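Local coordinates for nucleoporin nup120 (Schizosaccharomyces pombe, PDB 4GQ2), which serves as a structural component of the nuclear pore complex, within the npc107-120 complex, at residues Q668-L672 / T760-L764; F773-L777 / L816-L820; I12-F17 / I86-S90. The contacts are given in a common frame with arbitrary orientation. Residues are numbered along the deposited sequence.

The three contacts follow one another from the beta-propeller into the helical part of the chain. Interaction 3 is a buried aromatic cluster between the loop 12-17 and the end of strand 83-88. Interaction 1, partly buried, packs two loops of the helical region, and it touches interaction 3 directly: Ser-671 OG lies 2.8 Å from Ser-90 O, probably hydrogen-bonded, across the border between propeller and helices. Interaction 2 is buried helix-to-helix packing; Leu-764 of interaction 1 rests on Phe-773, Ala-776 and Leu-777 of helix 770-777. Interactions 2 and 3 do not touch, their nearest atoms being about 11 Å apart. Chemistry shifts accordingly, from aromatic rings, through small and polar side chains, to leucine-phenylalanine packing.

Interaction 1 of 3, residues Q668-L672 / T760-L764; sequences QSPSL and TMEAL
Neither segment forms a regular element throughout: 669-671 are extended, Gln-668 before them bends at phi/psi -121/-95 after a cis peptide bond, Leu-672 opens helix 672-703, and 760-764 turns from a loop into helical angles at 762-764. Their touching parts run in nearly the same direction, 19° apart, with CA atoms closest at Ser-669 and Met-761 (4.9 Å) and at Leu-672 and Ala-763 (6.0 Å). Pro-670, in the C-gamma endo pucker, brings its CD to 3.7 Å from Met-761 SD and its CG to 4.0 Å from Ala-763 CB. Leu-672 (m, t) adds its CD2 at 4.2 Å from Ala-763 CB; alanine suits a spot so closely covered. Ser-669 (t) donates from OG to Pro-670 O, one residue on, at 3.2 Å, while its CB sits 3.6 Å from Thr-760 O. At the exposed, poorly ordered end, Gln-668 NE2 lies 3.3 Å from Thr-760 OG1. Ser-671 (p), pointing away, is the N-cap of helix 672-703: its OG is hydrogen-bonded to Leu-674 N and probably to Ser-90 O. Apolar groups of Pro-670, Met-761, Leu-672 and Ala-763 pack together, polar residues supply about half the covered area, and the clear hydrogen bonds of the serines lie within their own segment or outside the pair.

Interaction 2 of 3, residues F773-L777 / L816-L820; sequences FFSAL and LVEKL
Helices 770-777 and 812-822 cross steeply: the axes of 773-777 and 816-820 approach to 10.8 Å at a signed angle of 104°. The nearest CA pairs are Phe-774 with Leu-816 (6.7 Å) and Phe-773 with Leu-820 (8.1 Å), so a flat phenylalanine ring must reach across the gap, with leucine methyls fitting its face and edge.

Phe-773, with chi1 t and chi2 -84°, points toward the other helix and sends its ring among Leu-816, Lys-819 and Leu-820, its CZ 3.6 Å from Lys-819 O. Leu-820 (m, t) lays CD2 over one face of the Phe-773 ring, 3.7 Å from the centroid and 11° off the normal, a CH-pi contact. Leu-816 (t, p) approaches the edge of that ring, with its CD1 3.9 Å from Phe-773 CD1, and its CD2 lies 4.0 Å from CD1 of Phe-774 (t, chi2 75°). Leu-777 (m, t) closes the group: its CD1 is 4.0 Å from Leu-816 CD1 and 3.9 Å from Lys-819 CG. Lys-819 (m, m, t, m) suits this margin because its methylenes can pack, CB at 3.7 Å from Phe-773 CE1, while the amino group bends away to a long 3.9 Å salt bridge between its NZ and Glu-818 OE1.

Helix 719-739 covers Phe-774 and Leu-816 through Leu-735, and Val-817 faces helix 840-852, so this is buried, near-perpendicular helix packing, with 816-820 inside the HEAT-repeat family region. With no hydrogen bonds between the segments, cohesion rests on burial of branched aliphatic and aromatic surface together with the lysine methylenes.

Interaction 3 of 3, residues I12-F17 / I86-S90; sequences IDLQSF and IFDVS
One phenylalanine, Phe-87, is gripped on a face and at an edge. Ile-12 (m, t) sets CG2 over its ring face, 3.5 Å from the centroid and 15° off the normal, a CH-pi contact; the edge of Phe-87 (m, chi2 74°) meets the face of Phe-17 (m, chi2 66°) in a T-shaped pair, centroids 5.0 Å apart and planes at 63°. Flat rings suit this setting because both face and edge can be packed. The CA atoms of Ile-12 and Phe-87 are 7.8 Å apart. Strand 83-88, inside a five-stranded sheet of the beta-propeller, delivers Phe-87 to the loop joining strands 3-11 and 21-26. That loop turns with helical angles at 14-16, held by an Asx motif: Asp-13 OD1 accepts from Ser-16 N (2.8 Å) and OG (2.9 Å). At the end of the strand, Asp-88 OD1 accepts from Ser-90 N at 2.8 Å, an Asx turn. Phe-17 CE2 reaches Val-89 CG1 at 3.7 Å, and the Phe-17 ring also stacks with Phe-673 of helix 672-703.

Interaction 1 of 3, residues Q668-L672 / T760-L764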
loop_
_atom_site.group_PDB
_atom_site.type_symbol
_atom_site.label_atom_id
_atom_site.label_comp_id
_atom_site.label_asym_id
_atom_site.label_seq_id
_atom_site.Cartn_x
_atom_site.Cartn_y
_atom_site.Cartn_z
ATOM N N GLN A 668 10.428 20.924 12.158
ATOM C CA GLN A 668 9.248 20.628 11.353
ATOM C C GLN A 668 9.420 19.419 10.431
ATOM O O GLN A 668 9.224 18.285 10.860
ATOM C CB GLN A 668 8.802 21.865 10.559
ATOM C CG GLN A 668 7.991 22.867 11.365
ATOM C CD GLN A 668 7.205 23.825 10.491
ATOM O OE1 GLN A 668 7.767 24.524 9.647
ATOM N NE2 GLN A 668 5.892 23.870 10.697
ATOM N N SER A 669 9.800 19.674 9.179
ATOM C CA SER A 669 9.649 18.705 8.097
ATOM C C SER A 669 10.674 17.575 8.100
ATOM O O SER A 669 11.873 17.826 8.173
ATOM C CB SER A 669 9.657 19.412 6.738
ATOM O OG SER A 669 9.265 18.527 5.698
ATOM N N PRO A 670 10.193 16.318 8.017
ATOM C CA PRO A 670 11.073 15.183 7.772
ATOM C C PRO A 670 11.436 15.121 6.297
ATOM O O PRO A 670 10.724 15.686 5.468
ATOM C CB PRO A 670 10.202 13.984 8.136
ATOM C CG PRO A 670 8.805 14.439 7.861
ATOM C CD PRO A 670 8.783 15.904 8.179
ATOM N N SER A 671 12.533 14.447 5.969
ATOM C CA SER A 671 12.851 14.190 4.573
ATOM C C SER A 671 11.905 13.112 4.056
ATOM O O SER A 671 11.379 12.311 4.838
ATOM C CB SER A 671 14.288 13.705 4.431
ATOM O OG SER A 671 14.393 12.355 4.857
ATOM N N LEU A 672 11.700 13.076 2.744
ATOM C CA LEU A 672 10.917 12.005 2.144
ATOM C C LEU A 672 11.533 10.643 2.455
ATOM O O LEU A 672 10.823 9.707 2.829
ATOM C CB LEU A 672 10.772 12.210 0.638
ATOM C CG LEU A 672 9.868 13.388 0.253
ATOM C CD1 LEU A 672 10.015 13.696 -1.234
ATOM C CD2 LEU A 672 8.405 13.154 0.665
ATOM N N THR A 760 6.243 24.222 6.042
ATOM C CA THR A 760 5.631 23.630 7.230
ATOM C C THR A 760 5.926 22.122 7.294
ATOM O O THR A 760 7.038 21.721 7.647
ATOM C CB THR A 760 4.115 23.970 7.340
ATOM O OG1 THR A 760 3.530 23.272 8.449
ATOM C CG2 THR A 760 3.349 23.632 6.044
ATOM N N MET A 761 4.929 21.300 6.971
ATOM C CA MET A 761 5.143 19.882 6.722
ATOM C C MET A 761 4.878 19.649 5.233
ATOM O O MET A 761 3.744 19.406 4.802
ATOM C CB MET A 761 4.250 19.016 7.614
ATOM C CG MET A 761 4.761 17.594 7.810
ATOM S SD MET A 761 5.615 17.275 9.370
ATOM C CE MET A 761 4.275 16.773 10.453
ATOM N N GLU A 762 5.949 19.773 4.456
ATOM C CA GLU A 762 5.914 19.691 3.003
ATOM C C GLU A 762 5.858 18.232 2.576
ATOM O O GLU A 762 5.333 17.899 1.515
ATOM C CB GLU A 762 7.182 20.344 2.460
ATOM C CG GLU A 762 7.149 20.783 1.008
ATOM C CD GLU A 762 8.392 21.574 0.642
ATOM O OE1 GLU A 762 8.725 22.525 1.386
ATOM O OE2 GLU A 762 9.042 21.244 -0.376
ATOM N N ALA A 763 6.419 17.365 3.413
ATOM C CA ALA A 763 6.496 15.941 3.129
ATOM C C ALA A 763 5.105 15.334 3.017
ATOM O O ALA A 763 4.901 14.408 2.244
ATOM C CB ALA A 763 7.319 15.230 4.194
ATOM N N LEU A 764 4.143 15.894 3.750
ATOM C CA LEU A 764 2.767 15.386 3.762
ATOM C C LEU A 764 2.081 15.410 2.397
ATOM O O LEU A 764 1.181 14.605 2.131
ATOM C CB LEU A 764 1.922 16.139 4.788
ATOM C CG LEU A 764 2.117 15.727 6.249
ATOM C CD1 LEU A 764 1.376 16.675 7.189
ATOM C CD2 LEU A 764 1.690 14.291 6.502
#

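Interaction 2 of 3, residues F773-L777 / L816-L820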
loop_
_atom_site.group_PDB
_atom_site.type_symbol
_atom_site.label_atom_id
_atom_site.label_comp_id
_atom_site.label_asym_id
_atom_site.label_seq_id
_atom_site.Cartn_x
_atom_site.Cartn_y
_atom_site.Cartn_z
ATOM N N PHE A 773 2.607 8.877 4.894
ATOM C CA PHE A 773 1.871 10.046 5.389
ATOM C C PHE A 773 1.697 9.949 6.915
ATOM O O PHE A 773 2.000 10.898 7.642
ATOM C CB PHE A 773 0.520 10.096 4.676
ATOM C CG PHE A 773 -0.306 11.316 4.970
ATOM C CD1 PHE A 773 -1.114 11.372 6.094
ATOM C CD2 PHE A 773 -0.340 12.379 4.070
ATOM C CE1 PHE A 773 -1.912 12.480 6.344
ATOM C CE2 PHE A 773 -1.134 13.492 4.315
ATOM C CZ PHE A 773 -1.926 13.542 5.452
ATOM N N PHE A 774 1.219 8.800 7.396
ATOM C CA PHE A 774 1.151 8.537 8.837
ATOM C C PHE A 774 2.517 8.732 9.499
ATOM O O PHE A 774 2.618 9.327 10.575
ATOM C CB PHE A 774 0.667 7.108 9.087
ATOM C CG PHE A 774 0.666 6.702 10.540
ATOM C CD1 PHE A 774 -0.316 7.176 11.413
ATOM C CD2 PHE A 774 1.631 5.837 11.029
ATOM C CE1 PHE A 774 -0.338 6.781 12.738
ATOM C CE2 PHE A 774 1.622 5.444 12.365
ATOM C CZ PHE A 774 0.636 5.919 13.223
ATOM N N SER A 775 3.561 8.222 8.849
ATOM C CA SER A 775 4.912 8.305 9.380
ATOM C C SER A 775 5.313 9.756 9.577
ATOM O O SER A 775 5.885 10.117 10.602
ATOM C CB SER A 775 5.892 7.587 8.450
ATOM O OG SER A 775 5.640 6.192 8.444
ATOM N N ALA A 776 4.974 10.592 8.603
ATOM C CA ALA A 776 5.306 12.010 8.658
ATOM C C ALA A 776 4.600 12.730 9.810
ATOM O O ALA A 776 5.196 13.598 10.445
ATOM C CB ALA A 776 5.014 12.677 7.327
ATOM N N LEU A 777 3.355 12.351 10.104
ATOM C CA LEU A 777 2.595 12.968 11.205
ATOM C C LEU A 777 3.174 12.653 12.584
ATOM O O LEU A 777 2.925 13.378 13.547
ATOM C CB LEU A 777 1.124 12.541 11.177
ATOM C CG LEU A 777 0.265 13.011 10.003
ATOM C CD1 LEU A 777 -1.049 12.242 9.960
ATOM C CD2 LEU A 777 0.026 14.511 10.088
ATOM N N LEU A 816 -5.954 10.012 11.596
ATOM C CA LEU A 816 -5.222 9.791 10.358
ATOM C C LEU A 816 -6.078 10.130 9.140
ATOM O O LEU A 816 -5.637 10.891 8.269
ATOM C CB LEU A 816 -4.653 8.364 10.276
ATOM C CG LEU A 816 -3.974 7.988 8.954
ATOM C CD1 LEU A 816 -2.856 8.969 8.616
ATOM C CD2 LEU A 816 -3.448 6.556 9.000
ATOM N N VAL A 817 -7.298 9.591 9.099
ATOM C CA VAL A 817 -8.224 9.836 7.983
ATOM C C VAL A 817 -8.564 11.323 7.835
ATOM O O VAL A 817 -8.634 11.847 6.707
ATOM C CB VAL A 817 -9.516 8.993 8.102
ATOM C CG1 VAL A 817 -10.505 9.347 7.005
ATOM C CG2 VAL A 817 -9.190 7.508 8.044
ATOM N N GLU A 818 -8.740 12.003 8.969
ATOM C CA GLU A 818 -9.062 13.431 8.971
ATOM C C GLU A 818 -7.952 14.231 8.290
ATOM O O GLU A 818 -8.232 15.121 7.488
ATOM C CB GLU A 818 -9.329 13.939 10.396
ATOM C CG GLU A 818 -10.062 15.275 10.477
ATOM C CD GLU A 818 -9.143 16.468 10.691
ATOM O OE1 GLU A 818 -7.926 16.276 10.897
ATOM O OE2 GLU A 818 -9.640 17.613 10.664
ATOM N N LYS A 819 -6.699 13.882 8.580
ATOM C CA LYS A 819 -5.552 14.540 7.948
ATOM C C LYS A 819 -5.469 14.249 6.457
ATOM O O LYS A 819 -5.169 15.141 5.651
ATOM C CB LYS A 819 -4.246 14.148 8.630
ATOM C CG LYS A 819 -3.997 14.843 9.958
ATOM C CD LYS A 819 -3.782 16.340 9.769
ATOM C CE LYS A 819 -3.362 17.013 11.064
ATOM N NZ LYS A 819 -4.288 16.697 12.186
ATOM N N LEU A 820 -5.739 13.000 6.088
ATOM C CA LEU A 820 -5.754 12.610 4.678
ATOM C C LEU A 820 -6.793 13.445 3.939
ATOM O O LEU A 820 -6.547 13.923 2.827
ATOM C CB LEU A 820 -6.041 11.109 4.517
ATOM C CG LEU A 820 -4.899 10.127 4.827
ATOM C CD1 LEU A 820 -5.401 8.685 4.870
ATOM C CD2 LEU A 820 -3.779 10.264 3.808
#

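Interaction 3 of 3, residues I12-F17 / I86-S90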
loop_
_atom_site.group_PDB
_atom_site.type_symbol
_atom_site.label_atom_id
_atom_site.label_comp_id
_atom_site.label_asym_id
_atom_site.label_seq_id
_atom_site.Cartn_x
_atom_site.Cartn_y
_atom_site.Cartn_z
ATOM N N ILE A 12 16.782 1.543 -4.299
ATOM C CA ILE A 12 17.208 2.808 -4.874
ATOM C C ILE A 12 16.540 2.979 -6.237
ATOM O O ILE A 12 17.138 2.735 -7.290
ATOM C CB ILE A 12 18.740 2.896 -4.974
ATOM C CG1 ILE A 12 19.349 2.753 -3.592
ATOM C CG2 ILE A 12 19.167 4.224 -5.573
ATOM C CD1 ILE A 12 20.837 2.519 -3.615
ATOM N N ASP A 13 15.273 3.372 -6.188
ATOM C CA ASP A 13 14.514 3.695 -7.368
ATOM C C ASP A 13 13.671 4.927 -7.055
ATOM O O ASP A 13 13.529 5.298 -5.884
ATOM C CB ASP A 13 13.685 2.494 -7.865
ATOM C CG ASP A 13 12.675 1.978 -6.840
ATOM O OD1 ASP A 13 12.028 2.777 -6.130
ATOM O OD2 ASP A 13 12.491 0.746 -6.772
ATOM N N LEU A 14 13.155 5.574 -8.099
ATOM C CA LEU A 14 12.404 6.819 -7.951
ATOM C C LEU A 14 11.185 6.661 -7.044
ATOM O O LEU A 14 10.933 7.497 -6.166
ATOM C CB LEU A 14 11.995 7.350 -9.332
ATOM C CG LEU A 14 12.929 8.356 -10.023
ATOM C CD1 LEU A 14 14.384 7.898 -10.096
ATOM C CD2 LEU A 14 12.405 8.663 -11.415
ATOM N N GLN A 15 10.452 5.570 -7.250
ATOM C CA GLN A 15 9.229 5.278 -6.509
ATOM C C GLN A 15 9.451 5.183 -4.994
ATOM O O GLN A 15 8.696 5.779 -4.222
ATOM C CB GLN A 15 8.582 3.993 -7.046
ATOM C CG GLN A 15 7.162 3.718 -6.558
ATOM C CD GLN A 15 6.154 4.792 -6.950
ATOM O OE1 GLN A 15 6.295 5.476 -7.972
ATOM N NE2 GLN A 15 5.120 4.937 -6.134
ATOM N N SER A 16 10.487 4.452 -4.577
ATOM C CA SER A 16 10.730 4.201 -3.153
ATOM C C SER A 16 11.195 5.446 -2.414
ATOM O O SER A 16 11.021 5.550 -1.202
ATOM C CB SER A 16 11.747 3.075 -2.948
ATOM O OG SER A 16 11.290 1.853 -3.502
ATOM N N PHE A 17 11.789 6.380 -3.150
ATOM C CA PHE A 17 12.260 7.647 -2.584
ATOM C C PHE A 17 11.234 8.777 -2.748
ATOM O O PHE A 17 11.526 9.920 -2.401
ATOM C CB PHE A 17 13.580 8.056 -3.248
ATOM C CG PHE A 17 14.800 7.431 -2.631
ATOM C CD1 PHE A 17 15.019 6.059 -2.701
ATOM C CD2 PHE A 17 15.751 8.223 -1.995
ATOM C CE1 PHE A 17 16.152 5.485 -2.127
ATOM C CE2 PHE A 17 16.890 7.657 -1.430
ATOM C CZ PHE A 17 17.093 6.286 -1.496
ATOM N N ILE A 86 23.052 9.823 -8.137
ATOM C CA ILE A 86 23.122 10.359 -6.780
ATOM C C ILE A 86 21.728 10.542 -6.191
ATOM O O ILE A 86 20.895 11.249 -6.757
ATOM C CB ILE A 86 23.863 11.712 -6.730
ATOM C CG1 ILE A 86 25.233 11.602 -7.400
ATOM C CG2 ILE A 86 24.005 12.191 -5.290
ATOM C CD1 ILE A 86 25.800 12.924 -7.871
ATOM N N PHE A 87 21.498 9.898 -5.052
ATOM C CA PHE A 87 20.254 10.015 -4.302
ATOM C C PHE A 87 20.508 10.661 -2.937
ATOM O O PHE A 87 21.439 10.281 -2.228
ATOM C CB PHE A 87 19.651 8.630 -4.089
ATOM C CG PHE A 87 18.984 8.048 -5.308
ATOM C CD1 PHE A 87 19.735 7.566 -6.378
ATOM C CD2 PHE A 87 17.592 7.945 -5.369
ATOM C CE1 PHE A 87 19.111 7.010 -7.497
ATOM C CE2 PHE A 87 16.965 7.394 -6.478
ATOM C CZ PHE A 87 17.727 6.916 -7.544
ATOM N N ASP A 88 19.682 11.636 -2.571
ATOM C CA ASP A 88 19.730 12.216 -1.231
ATOM C C ASP A 88 19.130 11.226 -0.228
ATOM O O ASP A 88 17.969 10.832 -0.344
ATOM C CB ASP A 88 18.983 13.554 -1.194
ATOM C CG ASP A 88 19.062 14.245 0.168
ATOM O OD1 ASP A 88 19.458 13.598 1.156
ATOM O OD2 ASP A 88 18.722 15.444 0.258
ATOM N N VAL A 89 19.926 10.824 0.757
ATOM C CA VAL A 89 19.481 9.842 1.743
ATOM C C VAL A 89 19.513 10.414 3.156
ATOM O O VAL A 89 19.579 9.660 4.133
ATOM C CB VAL A 89 20.302 8.533 1.668
ATOM C CG1 VAL A 89 20.129 7.869 0.309
ATOM C CG2 VAL A 89 21.780 8.799 1.941
ATOM N N SER A 90 19.457 11.745 3.254
ATOM C CA SER A 90 19.486 12.449 4.542
ATOM C C SER A 90 18.335 12.010 5.429
ATOM O O SER A 90 17.199 11.927 4.972
ATOM C CB SER A 90 19.392 13.963 4.345
ATOM O OG SER A 90 20.268 14.403 3.326
#